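Local coordinates for protein CaaX farnesyltransferase alpha subunit Ram2 (Aspergillus fumigatus, PDB 4L9P) that forms the alpha subunit of a heterodimeric protein farnesyltransferase that probably attaches farnesyl, and likely geranylgeranyl, groups to CAAX proteins, at residues 108-113 and 128-133. The protein carries 1 engineered substitution. Sequence-based numbering, arbitrary orientation.
Sequences EIEWLN and HRQVLM. With EDO (1,2-ethanediol), chain I.
Two regular alpha-helical segments, 108-113 and 128-133, form an antiparallel helical hairpin: their axes run at 166° and approach to 11.0 Å, with Ile109 and Arg129 closest in register (CA to CA 7.4 Å). His128, chi1 t, points its CB toward the partner helix, and its NE2 donates to Glu108 OE2 at 2.8 Å, a His-carboxylate hydrogen bond that satisfies two buried polar groups. Arg129 extends with chi1 to chi3 all t, so NH1 and NH2 both donate to Asn113 OD1 (2.8 and 2.9 Å); Ile109 CD1 lies over one guanidinium face, and Leu112 CD2 packs 3.7 Å from Arg129 CB. Gln130 faces away and donates from NE2 to O2 of a 1,2-ethanediol (2.8 Å). Leu132, chi1 m and chi2 t, fills the apolar centre, its CD1 3.8 Å from Ile109 CD1 and 4.2 Å from Leu112 CD2. Met133, its unbranched side chain folded t, p, p, ends the apolar row, its CE 3.9 Å from Ile109 CD1. Such a pair is the helical hairpin of a prenyltransferase alpha-subunit repeat, related to TPR. Helix 88-100 flanks it, Arg94 salt-bridging Glu108; beyond Arg129 and Met133 lie helices 146-156, whose Glu146 salt-bridges Arg129, and 161-174.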
loop_
_atom_site.group_PDB
_atom_site.type_symbol
_atom_site.label_atom_id
_atom_site.label_comp_id
_atom_site.label_asym_id
_atom_site.label_seq_id
_atom_site.Cartn_x
_atom_site.Cartn_y
_atom_site.Cartn_z
ATOM N N GLU A 108 -19.109 -17.602 -18.649
ATOM C CA GLU A 108 -18.672 -16.344 -18.063
ATOM C C GLU A 108 -17.154 -16.328 -17.890
ATOM O O GLU A 108 -16.535 -15.262 -18.178
ATOM C CB GLU A 108 -19.386 -16.065 -16.725
ATOM C CG GLU A 108 -18.893 -14.785 -16.008
ATOM C CD GLU A 108 -19.281 -13.436 -16.646
ATOM O OE1 GLU A 108 -19.885 -13.396 -17.752
ATOM O OE2 GLU A 108 -18.958 -12.369 -16.035
ATOM N N ILE A 109 -16.559 -17.406 -17.412
ATOM C CA ILE A 109 -15.099 -17.415 -17.294
ATOM C C ILE A 109 -14.421 -17.267 -18.651
ATOM O O ILE A 109 -13.445 -16.515 -18.764
ATOM C CB ILE A 109 -14.605 -18.675 -16.553
ATOM C CG1 ILE A 109 -14.991 -18.613 -15.050
ATOM C CG2 ILE A 109 -13.111 -18.886 -16.747
ATOM C CD1 ILE A 109 -14.124 -17.665 -14.202
ATOM N N GLU A 110 -14.937 -17.903 -19.696
ATOM C CA GLU A 110 -14.281 -17.726 -20.982
ATOM C C GLU A 110 -14.392 -16.262 -21.458
ATOM O O GLU A 110 -13.427 -15.717 -22.037
ATOM C CB GLU A 110 -14.851 -18.746 -21.992
ATOM C CG GLU A 110 -14.558 -20.186 -21.549
ATOM C CD GLU A 110 -13.053 -20.532 -21.486
ATOM O OE1 GLU A 110 -12.386 -20.388 -22.550
ATOM O OE2 GLU A 110 -12.530 -20.912 -20.399
ATOM N N TRP A 111 -15.509 -15.594 -21.179
ATOM C CA TRP A 111 -15.609 -14.143 -21.483
ATOM C C TRP A 111 -14.621 -13.334 -20.602
ATOM O O TRP A 111 -13.888 -12.449 -21.112
ATOM C CB TRP A 111 -17.043 -13.684 -21.243
ATOM C CG TRP A 111 -17.210 -12.209 -21.321
ATOM C CD1 TRP A 111 -17.403 -11.463 -22.462
ATOM C CD2 TRP A 111 -17.223 -11.282 -20.227
ATOM N NE1 TRP A 111 -17.518 -10.107 -22.130
ATOM C CE2 TRP A 111 -17.429 -9.983 -20.771
ATOM C CE3 TRP A 111 -17.100 -11.423 -18.842
ATOM C CZ2 TRP A 111 -17.492 -8.847 -19.963
ATOM C CZ3 TRP A 111 -17.161 -10.290 -18.047
ATOM C CH2 TRP A 111 -17.341 -9.013 -18.622
ATOM N N LEU A 112 -14.578 -13.641 -19.302
ATOM C CA LEU A 112 -13.713 -12.901 -18.377
ATOM C C LEU A 112 -12.252 -13.048 -18.785
ATOM O O LEU A 112 -11.487 -12.083 -18.690
ATOM C CB LEU A 112 -13.947 -13.465 -16.966
ATOM C CG LEU A 112 -13.182 -12.669 -15.886
ATOM C CD1 LEU A 112 -13.608 -11.192 -15.802
ATOM C CD2 LEU A 112 -13.380 -13.398 -14.541
ATOM N N ASN A 113 -11.861 -14.227 -19.270
ATOM C CA ASN A 113 -10.467 -14.410 -19.680
ATOM C C ASN A 113 -10.092 -13.399 -20.779
ATOM O O ASN A 113 -8.968 -12.873 -20.798
ATOM C CB ASN A 113 -10.256 -15.790 -20.287
ATOM C CG ASN A 113 -10.287 -16.899 -19.278
ATOM O OD1 ASN A 113 -10.263 -16.674 -18.059
ATOM N ND2 ASN A 113 -10.381 -18.136 -19.772
ATOM N N HIS A 128 -13.776 -10.420 -9.474
ATOM C CA HIS A 128 -14.937 -11.053 -10.110
ATOM C C HIS A 128 -14.610 -12.516 -10.337
ATOM O O HIS A 128 -15.463 -13.398 -10.141
ATOM C CB HIS A 128 -15.207 -10.354 -11.440
ATOM C CG HIS A 128 -16.462 -10.797 -12.106
ATOM N ND1 HIS A 128 -17.712 -10.476 -11.613
ATOM C CD2 HIS A 128 -16.648 -11.441 -13.285
ATOM C CE1 HIS A 128 -18.634 -10.955 -12.454
ATOM N NE2 HIS A 128 -18.021 -11.546 -13.483
ATOM N N ARG A 129 -13.385 -12.836 -10.738
ATOM C CA ARG A 129 -13.001 -14.237 -10.968
ATOM C C ARG A 129 -13.172 -15.048 -9.674
ATOM O O ARG A 129 -13.680 -16.186 -9.693
ATOM C CB ARG A 129 -11.558 -14.337 -11.476
ATOM C CG ARG A 129 -11.276 -15.726 -12.077
ATOM C CD ARG A 129 -9.824 -15.797 -12.573
ATOM N NE ARG A 129 -9.668 -16.923 -13.513
ATOM C CZ ARG A 129 -9.902 -16.852 -14.822
ATOM N NH1 ARG A 129 -10.216 -15.676 -15.401
ATOM N NH2 ARG A 129 -9.845 -17.988 -15.558
ATOM N N GLN A 130 -12.746 -14.477 -8.552
ATOM C CA GLN A 130 -12.858 -15.167 -7.270
ATOM C C GLN A 130 -14.347 -15.343 -6.854
ATOM O O GLN A 130 -14.757 -16.427 -6.374
ATOM C CB GLN A 130 -12.151 -14.318 -6.210
ATOM C CG GLN A 130 -12.243 -14.904 -4.793
ATOM C CD GLN A 130 -11.421 -14.076 -3.770
ATOM O OE1 GLN A 130 -10.359 -13.482 -4.099
ATOM N NE2 GLN A 130 -11.936 -13.987 -2.558
ATOM N N VAL A 131 -15.160 -14.335 -7.128
ATOM C CA VAL A 131 -16.620 -14.419 -6.848
ATOM C C VAL A 131 -17.210 -15.603 -7.627
ATOM O O VAL A 131 -17.965 -16.388 -7.055
ATOM C CB VAL A 131 -17.308 -13.064 -7.218
ATOM C CG1 VAL A 131 -18.844 -13.188 -7.178
ATOM C CG2 VAL A 131 -16.822 -12.000 -6.226
ATOM N N LEU A 132 -16.873 -15.732 -8.898
ATOM C CA LEU A 132 -17.431 -16.802 -9.698
ATOM C C LEU A 132 -16.887 -18.148 -9.304
ATOM O O LEU A 132 -17.653 -19.113 -9.081
ATOM C CB LEU A 132 -17.084 -16.590 -11.162
ATOM C CG LEU A 132 -17.572 -15.297 -11.835
ATOM C CD1 LEU A 132 -16.915 -15.203 -13.253
ATOM C CD2 LEU A 132 -19.063 -15.259 -11.893
ATOM N N MET A 133 -15.553 -18.246 -9.178
ATOM C CA MET A 133 -14.915 -19.527 -8.969
ATOM C C MET A 133 -15.181 -20.100 -7.566
ATOM O O MET A 133 -15.075 -21.331 -7.339
ATOM C CB MET A 133 -13.405 -19.313 -9.138
ATOM C CG MET A 133 -12.569 -20.627 -9.204
ATOM S SD MET A 133 -12.977 -21.693 -10.592
ATOM C CE MET A 133 -12.792 -20.592 -11.954
HETATM C C1 EDO I . -16.821 -14.505 -2.640
HETATM O O1 EDO I . -16.808 -13.317 -1.855
HETATM C C2 EDO I . -15.388 -14.790 -3.035
HETATM O O2 EDO I . -14.526 -14.760 -1.893
#